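Local coordinates for FAD linked oxidase-like protein (Myceliophthora thermophila, PDB 5L6G), which oxidises the C1 hydroxyl of xylooligosaccharides and other sugars to lactones, using a bicovalently bound FAD and reducing molecular oxygen to hydrogen peroxide, at residues E71-A76 / F217-S222; T140-E145 / F225-A230; G254-W259 / M271-N276. All coordinates share one frame; numbering follows the deposited sequence.

Interaction 1: residues E71-A76 / F217-S222; sequences EHIQAA and FGIVAS. With FAD (flavin-adenine dinucleotide), chain D.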
loop_
_atom_site.group_PDB
_atom_site.type_symbol
_atom_site.label_atom_id
_atom_site.label_comp_id
_atom_site.label_asym_id
_atom_site.label_seq_id
_atom_site.Cartn_x
_atom_site.Cartn_y
_atom_site.Cartn_z
ATOM N N GLU A 71 -5.191 -24.058 -9.092
ATOM C CA GLU A 71 -4.653 -24.940 -10.124
ATOM C C GLU A 71 -4.216 -24.171 -11.371
ATOM O O GLU A 71 -3.182 -24.479 -11.959
ATOM C CB GLU A 71 -5.671 -26.020 -10.547
ATOM C CG GLU A 71 -5.869 -27.135 -9.536
ATOM C CD GLU A 71 -7.108 -26.982 -8.639
ATOM O OE1 GLU A 71 -7.621 -25.858 -8.433
ATOM O OE2 GLU A 71 -7.581 -28.014 -8.119
ATOM N N HIS A 72 -5.047 -23.226 -11.802
ATOM C CA HIS A 72 -4.710 -22.387 -12.933
ATOM C C HIS A 72 -3.478 -21.551 -12.625
ATOM O O HIS A 72 -2.616 -21.380 -13.487
ATOM C CB HIS A 72 -5.864 -21.473 -13.315
ATOM C CG HIS A 72 -7.025 -22.199 -13.902
ATOM N ND1 HIS A 72 -8.299 -21.687 -13.893
ATOM C CD2 HIS A 72 -7.114 -23.409 -14.492
ATOM C CE1 HIS A 72 -9.127 -22.544 -14.457
ATOM N NE2 HIS A 72 -8.432 -23.600 -14.831
ATOM N N ILE A 73 -3.387 -21.053 -11.387
ATOM C CA ILE A 73 -2.210 -20.276 -10.977
ATOM C C ILE A 73 -0.956 -21.141 -11.051
ATOM O O ILE A 73 0.077 -20.714 -11.587
ATOM C CB ILE A 73 -2.346 -19.658 -9.568
ATOM C CG1 ILE A 73 -3.536 -18.699 -9.532
ATOM C CG2 ILE A 73 -1.066 -18.926 -9.191
ATOM C CD1 ILE A 73 -3.919 -18.221 -8.143
ATOM N N GLN A 74 -1.044 -22.364 -10.543
ATOM C CA GLN A 74 0.113 -23.260 -10.563
ATOM C C GLN A 74 0.550 -23.529 -11.971
ATOM O O GLN A 74 1.748 -23.500 -12.264
ATOM C CB GLN A 74 -0.215 -24.592 -9.949
ATOM C CG GLN A 74 -0.423 -24.533 -8.476
ATOM C CD GLN A 74 -0.884 -25.869 -7.973
ATOM O OE1 GLN A 74 -2.096 -26.104 -7.844
ATOM N NE2 GLN A 74 0.069 -26.786 -7.743
ATOM N N ALA A 75 -0.433 -23.820 -12.821
ATOM C CA ALA A 75 -0.164 -24.172 -14.196
ATOM C C ALA A 75 0.466 -23.005 -14.953
ATOM O O ALA A 75 1.376 -23.216 -15.769
ATOM C CB ALA A 75 -1.432 -24.632 -14.891
ATOM N N ALA A 76 -0.044 -21.797 -14.712
ATOM C CA ALA A 76 0.501 -20.588 -15.331
ATOM C C ALA A 76 1.944 -20.383 -14.907
ATOM O O ALA A 76 2.821 -20.144 -15.745
ATOM C CB ALA A 76 -0.321 -19.359 -14.975
ATOM N N PHE A 217 8.081 -13.683 -3.536
ATOM C CA PHE A 217 8.243 -15.071 -3.104
ATOM C C PHE A 217 7.304 -16.118 -3.667
ATOM O O PHE A 217 7.521 -17.298 -3.435
ATOM C CB PHE A 217 8.246 -15.122 -1.581
ATOM C CG PHE A 217 9.299 -14.255 -0.994
ATOM C CD1 PHE A 217 10.607 -14.680 -0.962
ATOM C CD2 PHE A 217 9.003 -12.974 -0.567
ATOM C CE1 PHE A 217 11.605 -13.868 -0.462
ATOM C CE2 PHE A 217 9.995 -12.162 -0.064
ATOM C CZ PHE A 217 11.293 -12.613 0.005
ATOM N N GLY A 218 6.299 -15.705 -4.433
ATOM C CA GLY A 218 5.328 -16.638 -4.981
ATOM C C GLY A 218 4.058 -15.880 -5.270
ATOM O O GLY A 218 4.010 -14.672 -5.099
ATOM N N ILE A 219 3.046 -16.568 -5.761
ATOM C CA ILE A 219 1.749 -15.950 -5.943
ATOM C C ILE A 219 0.871 -16.475 -4.834
ATOM O O ILE A 219 0.646 -17.674 -4.733
ATOM C CB ILE A 219 1.160 -16.293 -7.324
ATOM C CG1 ILE A 219 2.085 -15.754 -8.421
ATOM C CG2 ILE A 219 -0.234 -15.709 -7.459
ATOM C CD1 ILE A 219 1.544 -15.937 -9.817
ATOM N N VAL A 220 0.422 -15.581 -3.974
ATOM C CA VAL A 220 -0.546 -15.944 -2.942
ATOM C C VAL A 220 -1.870 -16.234 -3.641
ATOM O O VAL A 220 -2.392 -15.395 -4.378
ATOM C CB VAL A 220 -0.707 -14.818 -1.919
ATOM C CG1 VAL A 220 -1.817 -15.148 -0.943
ATOM C CG2 VAL A 220 0.591 -14.610 -1.176
ATOM N N ALA A 221 -2.368 -17.449 -3.445
ATOM C CA ALA A 221 -3.588 -17.914 -4.091
ATOM C C ALA A 221 -4.799 -17.836 -3.188
ATOM O O ALA A 221 -5.923 -17.907 -3.669
ATOM C CB ALA A 221 -3.407 -19.346 -4.589
ATOM N N SER A 222 -4.580 -17.700 -1.886
ATOM C CA SER A 222 -5.663 -17.506 -0.952
ATOM C C SER A 222 -5.073 -16.887 0.286
ATOM O O SER A 222 -3.958 -17.252 0.681
ATOM C CB SER A 222 -6.351 -18.821 -0.602
ATOM O OG SER A 222 -7.485 -18.577 0.225
HETATM P PA FAD D . -0.938 -4.835 -8.187
HETATM O O1A FAD D . -1.890 -5.874 -8.732
HETATM O O2A FAD D . -0.398 -3.842 -9.167
HETATM O O5B FAD D . 0.186 -5.526 -7.332
HETATM C C5B FAD D . 1.220 -4.809 -6.651
HETATM C C4B FAD D . 2.391 -5.728 -6.386
HETATM O O4B FAD D . 1.958 -6.824 -5.576
HETATM C C3B FAD D . 2.961 -6.336 -7.657
HETATM O O3B FAD D . 4.343 -6.566 -7.484
HETATM C C2B FAD D . 2.250 -7.660 -7.758
HETATM O O2B FAD D . 2.928 -8.615 -8.565
HETATM C C1B FAD D . 2.143 -8.046 -6.299
HETATM N N9A FAD D . 1.005 -8.943 -6.087
HETATM C C8A FAD D . -0.275 -8.745 -6.390
HETATM N N7A FAD D . -1.021 -9.823 -6.054
HETATM C C5A FAD D . -0.170 -10.696 -5.517
HETATM C C6A FAD D . -0.292 -12.050 -4.982
HETATM N N6A FAD D . -1.525 -12.590 -4.957
HETATM N N1A FAD D . 0.836 -12.658 -4.558
HETATM C C2A FAD D . 2.041 -12.083 -4.583
HETATM N N3A FAD D . 2.226 -10.820 -5.069
HETATM C C4A FAD D . 1.155 -10.120 -5.536
HETATM N N1 FAD D . -1.772 2.080 -0.059
HETATM C C2 FAD D . -1.881 2.244 1.297
HETATM O O2 FAD D . -1.015 1.716 2.049
HETATM N N3 FAD D . -2.922 2.928 1.833
HETATM C C4 FAD D . -3.904 3.476 1.077
HETATM O O4 FAD D . -4.878 4.118 1.561
HETATM C C4X FAD D . -3.850 3.348 -0.395
HETATM N N5 FAD D . -4.791 3.870 -1.235
HETATM C C5X FAD D . -4.744 3.716 -2.611
HETATM C C6 FAD D . -5.730 4.231 -3.462
HETATM C C7 FAD D . -5.618 4.058 -4.851
HETATM C C7M FAD D . -6.692 4.648 -5.733
HETATM C C8 FAD D . -4.478 3.280 -5.447
HETATM C C8M FAD D . -4.373 3.014 -6.945
HETATM C C9 FAD D . -3.520 2.767 -4.580
HETATM C C9A FAD D . -3.593 2.965 -3.189
HETATM N N10 FAD D . -2.609 2.464 -2.297
HETATM C C10 FAD D . -2.685 2.617 -0.910
HETATM C "C1'" FAD D . -1.444 1.725 -2.771
HETATM C "C2'" FAD D . -1.673 0.247 -2.791
HETATM O "O2'" FAD D . -1.548 -0.219 -1.445
HETATM C "C3'" FAD D . -0.545 -0.343 -3.620
HETATM O "O3'" FAD D . -0.528 0.217 -4.938
HETATM C "C4'" FAD D . -0.747 -1.858 -3.699
HETATM O "O4'" FAD D . 0.537 -2.490 -3.807
HETATM C "C5'" FAD D . -1.644 -2.187 -4.865
HETATM O "O5'" FAD D . -2.132 -3.525 -4.731
HETATM P P FAD D . -2.802 -4.180 -6.001
HETATM O O1P FAD D . -3.076 -5.632 -5.771
HETATM O O2P FAD D . -3.946 -3.335 -6.463
HETATM O O3P FAD D . -1.685 -3.900 -7.115
#
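Ile73 of helix 70-83 sets its two branches against Ile219 and Ala221 of strand 219-229, within the PCMH-type FAD-binding domain. Just ahead of the strand, Gly218 adopts a backbone shape in which a CB would jam against the carbonyl O of Phe217, so glycine suits this place; Gly218 O comes 3.3 Å from FAD C2A. Ile219 then faces the helix, and its CG2 meets Ile73 CG2 at 3.7 Å, two branched chains filling a buried apolar spot. Val220 turns its side chain the other way, while its backbone reads the adenine: Val220 N donates to FAD N1A over 3.0 Å (160° at the hydrogen), and FAD N6A donates to Val220 O, also over 3.0 Å. This pairing suits a base with an amino group beside a bare ring nitrogen. At Ala221 the small CB lies 3.8 Å from Ile73 CD1. Ile73 reaches both neighbours because chi1 of -61° places CG2 anti to the backbone N and CG1 anti to the carbonyl carbon, and the two branches part, one to Ile219 and the other to Ala221. With an alanine here, both branches are gone, and Ile219 CG2 and Ala221 CB would probably lose their packing partner on the helix. Ala221 and Ser222 together face Asp187 of strand 183-189 in a classic beta bulge, where psi of Ala221 falls to -17°.

Interaction 2: residues T140-E145 / F225-A230; sequences TVLYEE and FKTFAA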
loop_
_atom_site.group_PDB
_atom_site.type_symbol
_atom_site.label_atom_id
_atom_site.label_comp_id
_atom_site.label_asym_id
_atom_site.label_seq_id
_atom_site.Cartn_x
_atom_site.Cartn_y
_atom_site.Cartn_z
ATOM N N THR A 140 -17.095 -4.584 2.307
ATOM C CA THR A 140 -18.549 -4.738 2.197
ATOM C C THR A 140 -19.016 -6.093 2.708
ATOM O O THR A 140 -19.952 -6.197 3.532
ATOM C CB THR A 140 -18.989 -4.548 0.733
ATOM O OG1 THR A 140 -18.648 -3.215 0.324
ATOM C CG2 THR A 140 -20.491 -4.790 0.566
ATOM N N VAL A 141 -18.360 -7.133 2.226
ATOM C CA VAL A 141 -18.739 -8.484 2.612
ATOM C C VAL A 141 -18.580 -8.678 4.115
ATOM O O VAL A 141 -19.496 -9.191 4.765
ATOM C CB VAL A 141 -17.947 -9.560 1.854
ATOM C CG1 VAL A 141 -18.297 -10.943 2.406
ATOM C CG2 VAL A 141 -18.268 -9.508 0.365
ATOM N N LEU A 142 -17.439 -8.265 4.669
ATOM C CA LEU A 142 -17.166 -8.536 6.067
ATOM C C LEU A 142 -18.178 -7.828 6.942
ATOM O O LEU A 142 -18.657 -8.394 7.918
ATOM C CB LEU A 142 -15.757 -8.119 6.472
ATOM C CG LEU A 142 -14.585 -8.828 5.783
ATOM C CD1 LEU A 142 -13.270 -8.349 6.362
ATOM C CD2 LEU A 142 -14.687 -10.342 5.838
ATOM N N TYR A 143 -18.487 -6.588 6.578
ATOM C CA TYR A 143 -19.427 -5.804 7.344
ATOM C C TYR A 143 -20.866 -6.321 7.162
ATOM O O TYR A 143 -21.573 -6.522 8.140
ATOM C CB TYR A 143 -19.336 -4.318 7.014
ATOM C CG TYR A 143 -20.245 -3.528 7.925
ATOM C CD1 TYR A 143 -19.891 -3.289 9.250
ATOM C CD2 TYR A 143 -21.483 -3.099 7.490
ATOM C CE1 TYR A 143 -20.746 -2.615 10.115
ATOM C CE2 TYR A 143 -22.350 -2.430 8.348
ATOM C CZ TYR A 143 -21.965 -2.174 9.653
ATOM O OH TYR A 143 -22.826 -1.493 10.484
ATOM N N GLU A 144 -21.292 -6.521 5.921
ATOM C CA GLU A 144 -22.647 -6.974 5.660
ATOM C C GLU A 144 -22.933 -8.332 6.294
ATOM O O GLU A 144 -24.034 -8.564 6.787
ATOM C CB GLU A 144 -22.963 -6.977 4.152
ATOM C CG GLU A 144 -23.200 -5.563 3.627
ATOM C CD GLU A 144 -23.661 -5.467 2.175
ATOM O OE1 GLU A 144 -23.982 -6.489 1.549
ATOM O OE2 GLU A 144 -23.694 -4.327 1.651
ATOM N N GLU A 145 -21.946 -9.220 6.317
ATOM C CA GLU A 145 -22.194 -10.570 6.803
ATOM C C GLU A 145 -22.114 -10.706 8.313
ATOM O O GLU A 145 -22.900 -11.438 8.906
ATOM C CB GLU A 145 -21.252 -11.557 6.139
ATOM C CG GLU A 145 -21.482 -11.620 4.635
ATOM C CD GLU A 145 -20.986 -12.895 4.007
ATOM O OE1 GLU A 145 -20.287 -13.667 4.687
ATOM O OE2 GLU A 145 -21.288 -13.119 2.817
ATOM N N PHE A 225 -7.714 -13.917 6.710
ATOM C CA PHE A 225 -7.558 -12.731 7.505
ATOM C C PHE A 225 -8.344 -12.903 8.786
ATOM O O PHE A 225 -9.511 -13.288 8.757
ATOM C CB PHE A 225 -8.109 -11.516 6.753
ATOM C CG PHE A 225 -7.176 -10.964 5.709
ATOM C CD1 PHE A 225 -6.230 -10.001 6.038
ATOM C CD2 PHE A 225 -7.267 -11.380 4.407
ATOM C CE1 PHE A 225 -5.371 -9.481 5.076
ATOM C CE2 PHE A 225 -6.415 -10.879 3.443
ATOM C CZ PHE A 225 -5.464 -9.924 3.774
ATOM N N LYS A 226 -7.705 -12.603 9.908
ATOM C CA LYS A 226 -8.435 -12.302 11.128
ATOM C C LYS A 226 -9.206 -10.988 10.934
ATOM O O LYS A 226 -8.898 -10.177 10.042
ATOM C CB LYS A 226 -7.473 -12.172 12.307
ATOM C CG LYS A 226 -7.046 -13.510 12.878
ATOM C CD LYS A 226 -5.885 -13.380 13.869
ATOM C CE LYS A 226 -5.622 -14.720 14.557
ATOM N NZ LYS A 226 -4.307 -14.746 15.286
ATOM N N THR A 227 -10.200 -10.778 11.794
ATOM C CA THR A 227 -10.986 -9.567 11.740
ATOM C C THR A 227 -11.237 -9.047 13.146
ATOM O O THR A 227 -11.135 -9.794 14.115
ATOM C CB THR A 227 -12.349 -9.808 11.063
ATOM O OG1 THR A 227 -13.142 -10.712 11.859
ATOM C CG2 THR A 227 -12.173 -10.355 9.674
ATOM N N PHE A 228 -11.610 -7.782 13.232
ATOM C CA PHE A 228 -12.137 -7.211 14.472
ATOM C C PHE A 228 -13.609 -6.881 14.262
ATOM O O PHE A 228 -14.067 -6.781 13.129
ATOM C CB PHE A 228 -11.340 -5.986 14.927
ATOM C CG PHE A 228 -11.272 -4.867 13.917
ATOM C CD1 PHE A 228 -12.257 -3.888 13.870
ATOM C CD2 PHE A 228 -10.182 -4.760 13.042
ATOM C CE1 PHE A 228 -12.173 -2.841 12.962
ATOM C CE2 PHE A 228 -10.095 -3.725 12.127
ATOM C CZ PHE A 228 -11.098 -2.764 12.080
ATOM N N ALA A 229 -14.363 -6.766 15.358
ATOM C CA ALA A 229 -15.749 -6.309 15.271
ATOM C C ALA A 229 -15.729 -4.847 14.825
ATOM O O ALA A 229 -15.080 -4.018 15.449
ATOM C CB ALA A 229 -16.445 -6.433 16.619
ATOM N N ALA A 230 -16.425 -4.529 13.743
ATOM C CA ALA A 230 -16.458 -3.158 13.251
ATOM C C ALA A 230 -17.100 -2.249 14.307
ATOM O O ALA A 230 -18.133 -2.599 14.862
ATOM C CB ALA A 230 -17.261 -3.094 11.967
#
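Tyr143 and Leu142, neighbours on helix 135-146, each touch one residue of the 225-230 segment within the PCMH-type FAD-binding domain. The methyl of Ala230 lies at the edge of the Tyr143 ring and in its plane, with Ala230 CB 3.8 Å from Tyr143 CD1 and 4.0 Å from Tyr143 CE1. Only a short side chain is needed at this point, since the ring itself spans the gap: chi1 of -175° puts Tyr143 CG opposite its own backbone N and carries the ring out to the strand's end. Beside this pair, Leu142 CD1 meets Thr227 CG2 at 4.0 Å, a looser methyl-to-methyl touch.

Thr227 shows why a threonine fits. Its chi1 of 65° turns CG2 to the helix while OG1 is taken up elsewhere, bonding to the carbonyl O of His125 and to NE of Arg148; those two bonds fix the rotation of the side chain and so the place of its methyl. Farther out, Phe150 touches Leu142 and stacks on the Phe225 ring, while Trp316 meets both the Tyr143 ring and Ala230. The backbone ties the parts as well: strand 148-149, which follows the helix almost at once, runs antiparallel to strand 219-229, with Phe228 bonded to Ala149, and just beyond the strands Ala230 to Lys147. Helix and strand are therefore held side by side by the chain that leaves the helix.

No hydrogen bond passes directly between the two segments. Their contact consists of two small apolar meetings, and Thr227 serves both sides, offering carbon to the helix and its hydroxyl oxygen to His125 and Arg148.

Interaction 3: residues G254-W259 / M271-N276; sequences GALQEW and MRVLGN. With XYP (beta-D-xylopyranose), chain H.
Leu256 and Trp259, about one helical turn apart, both hold CG anti to the backbone N, and this sends their side chains from helix 246-261 to Val273 and Met271 on strand 269-275. For Trp259 the chi1 of 172° brings the six-membered end of the indole to the strand. Met271 answers with a chain that is extended at first and then bends at chi3 (49°), which brings its methyl to the CH2-CZ3 corner of the indole: Met271 CE is 3.7 Å from Trp259 CH2 and 3.8 Å from Trp259 CZ3, the two side chains crossing at about a right angle. A flexible thioether suits this place, since its last carbon can turn to meet the end of the indole. Next to it Leu256 CD2 rests 3.9 Å from Val273 CG2, the chains sliding past each other in opposite directions.

Between Met271 and Val273, Arg272 points away from the helix into the sugar pocket. Its guanidinium takes the substrate edge-on, with Arg272 NH1 donating in the group's plane to XYP O2 over 2.8 Å, though the angle at the hydrogen is a bent 139°. Gln283 OE1 receives Arg272 NE and so helps orient the group, while Thr154, Glu412 and Tyr451 also bond the xylose.

Strand 269-275 runs antiparallel between strands 280-286 and 374-381 in the large sheet. Helix 246-261 lies on the face remote from the sugar, with Leu256 reaching Met381 of one flanking strand and Trp259 resting against Leu300 and Leu303 of helix 290-304.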
loop_
_atom_site.group_PDB
_atom_site.type_symbol
_atom_site.label_atom_id
_atom_site.label_comp_id
_atom_site.label_asym_id
_atom_site.label_seq_id
_atom_site.Cartn_x
_atom_site.Cartn_y
_atom_site.Cartn_z
ATOM N N GLY A 254 6.415 20.964 13.791
ATOM C CA GLY A 254 7.267 20.727 14.954
ATOM C C GLY A 254 6.400 20.381 16.155
ATOM O O GLY A 254 6.709 19.446 16.913
ATOM N N ALA A 255 5.309 21.133 16.327
ATOM C CA ALA A 255 4.375 20.860 17.405
ATOM C C ALA A 255 3.708 19.506 17.217
ATOM O O ALA A 255 3.558 18.759 18.175
ATOM C CB ALA A 255 3.314 21.933 17.487
ATOM N N LEU A 256 3.278 19.231 15.985
ATOM C CA LEU A 256 2.534 18.025 15.700
ATOM C C LEU A 256 3.367 16.771 15.973
ATOM O O LEU A 256 2.876 15.803 16.566
ATOM C CB LEU A 256 2.054 18.036 14.253
ATOM C CG LEU A 256 1.151 16.897 13.772
ATOM C CD1 LEU A 256 -0.205 16.935 14.471
ATOM C CD2 LEU A 256 0.995 17.026 12.275
ATOM N N GLN A 257 4.622 16.762 15.520
ATOM C CA GLN A 257 5.465 15.595 15.759
ATOM C C GLN A 257 5.776 15.390 17.229
ATOM O O GLN A 257 5.823 14.249 17.693
ATOM C CB GLN A 257 6.754 15.643 14.940
ATOM C CG GLN A 257 7.781 16.661 15.346
ATOM C CD GLN A 257 8.938 16.693 14.375
ATOM O OE1 GLN A 257 8.923 15.996 13.341
ATOM N NE2 GLN A 257 9.960 17.499 14.699
ATOM N N GLU A 258 6.001 16.478 17.958
ATOM C CA GLU A 258 6.253 16.383 19.385
ATOM C C GLU A 258 5.009 15.812 20.099
ATOM O O GLU A 258 5.124 14.909 20.932
ATOM C CB GLU A 258 6.677 17.758 19.932
ATOM C CG GLU A 258 7.109 17.767 21.374
ATOM C CD GLU A 258 7.524 19.153 21.861
ATOM O OE1 GLU A 258 8.093 19.929 21.061
ATOM O OE2 GLU A 258 7.300 19.438 23.067
ATOM N N TRP A 259 3.828 16.288 19.712
ATOM C CA TRP A 259 2.567 15.770 20.253
ATOM C C TRP A 259 2.435 14.265 19.974
ATOM O O TRP A 259 2.150 13.492 20.872
ATOM C CB TRP A 259 1.399 16.536 19.644
ATOM C CG TRP A 259 0.030 16.031 19.921
ATOM C CD1 TRP A 259 -0.717 16.234 21.050
ATOM C CD2 TRP A 259 -0.782 15.254 19.036
ATOM N NE1 TRP A 259 -1.950 15.616 20.914
ATOM C CE2 TRP A 259 -2.008 15.011 19.690
ATOM C CE3 TRP A 259 -0.591 14.747 17.747
ATOM C CZ2 TRP A 259 -3.039 14.278 19.099
ATOM C CZ3 TRP A 259 -1.603 14.014 17.159
ATOM C CH2 TRP A 259 -2.822 13.795 17.832
ATOM N N MET A 271 -5.255 9.552 11.745
ATOM C CA MET A 271 -5.147 10.918 11.217
ATOM C C MET A 271 -3.947 11.083 10.297
ATOM O O MET A 271 -2.984 10.354 10.409
ATOM C CB MET A 271 -5.061 11.918 12.349
ATOM C CG MET A 271 -5.340 13.355 11.961
ATOM S SD MET A 271 -5.643 14.429 13.369
ATOM C CE MET A 271 -4.246 14.030 14.435
ATOM N N ARG A 272 -4.058 12.042 9.384
ATOM C CA ARG A 272 -2.995 12.419 8.482
ATOM C C ARG A 272 -3.106 13.907 8.137
ATOM O O ARG A 272 -4.161 14.515 8.287
ATOM C CB ARG A 272 -3.123 11.625 7.199
ATOM C CG ARG A 272 -4.300 12.068 6.328
ATOM C CD ARG A 272 -4.587 11.016 5.253
ATOM N NE ARG A 272 -5.653 11.418 4.359
ATOM C CZ ARG A 272 -6.147 10.656 3.392
ATOM N NH1 ARG A 272 -5.684 9.432 3.205
ATOM N NH2 ARG A 272 -7.124 11.116 2.629
ATOM N N VAL A 273 -2.005 14.475 7.689
ATOM C CA VAL A 273 -2.021 15.754 7.005
ATOM C C VAL A 273 -2.163 15.467 5.525
ATOM O O VAL A 273 -1.412 14.676 4.994
ATOM C CB VAL A 273 -0.705 16.527 7.221
ATOM C CG1 VAL A 273 -0.705 17.809 6.405
ATOM C CG2 VAL A 273 -0.498 16.836 8.697
ATOM N N LEU A 274 -3.136 16.105 4.883
ATOM C CA LEU A 274 -3.199 16.186 3.430
ATOM C C LEU A 274 -2.869 17.611 3.056
ATOM O O LEU A 274 -3.487 18.529 3.554
ATOM C CB LEU A 274 -4.603 15.872 2.917
ATOM C CG LEU A 274 -4.836 16.099 1.416
ATOM C CD1 LEU A 274 -3.921 15.195 0.593
ATOM C CD2 LEU A 274 -6.279 15.857 1.043
ATOM N N GLY A 275 -1.876 17.779 2.191
ATOM C CA GLY A 275 -1.480 19.084 1.710
ATOM C C GLY A 275 -1.521 19.091 0.207
ATOM O O GLY A 275 -1.165 18.105 -0.433
ATOM N N ASN A 276 -2.008 20.190 -0.356
ATOM C CA ASN A 276 -1.811 20.482 -1.777
ATOM C C ASN A 276 -1.525 21.966 -1.891
ATOM O O ASN A 276 -1.417 22.643 -0.871
ATOM C CB ASN A 276 -3.022 20.033 -2.613
ATOM C CG ASN A 276 -4.317 20.691 -2.199
ATOM O OD1 ASN A 276 -4.426 21.910 -2.151
ATOM N ND2 ASN A 276 -5.330 19.869 -1.902
HETATM O O1 XYP H . -2.681 6.997 0.774
HETATM C C1 XYP H . -3.677 6.972 -0.246
HETATM C C2 XYP H . -4.804 7.933 0.131
HETATM C C3 XYP H . -5.794 8.098 -1.014
HETATM C C4 XYP H . -5.058 8.471 -2.297
HETATM C C5 XYP H . -3.929 7.474 -2.589
HETATM O O2 XYP H . -5.470 7.398 1.275
HETATM O O3 XYP H . -6.819 9.045 -0.667
HETATM O O4 XYP H . -5.961 8.428 -3.409
HETATM O O5 XYP H . -3.058 7.326 -1.472
#

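Interactions 1 and 2 both use strand 219-229, in adjoining pieces, and belong to the FAD-binding PCMH-type range; their centres are 25 Å apart, their segments alternate along the chain, and helices 70-83 and 135-146 pack at different places along that one strand. Interaction 3 comes later in sequence, on the eight-stranded antiparallel sheet, its centre about 41 Å from that of interaction 1, on the opposite side of the chain's centre, and about 30 Å from that of interaction 2. FAD stretches between these regions: its adenine is held at interaction 1, while the strand of interaction 3 supplies an arginine to the xylose beside the flavin.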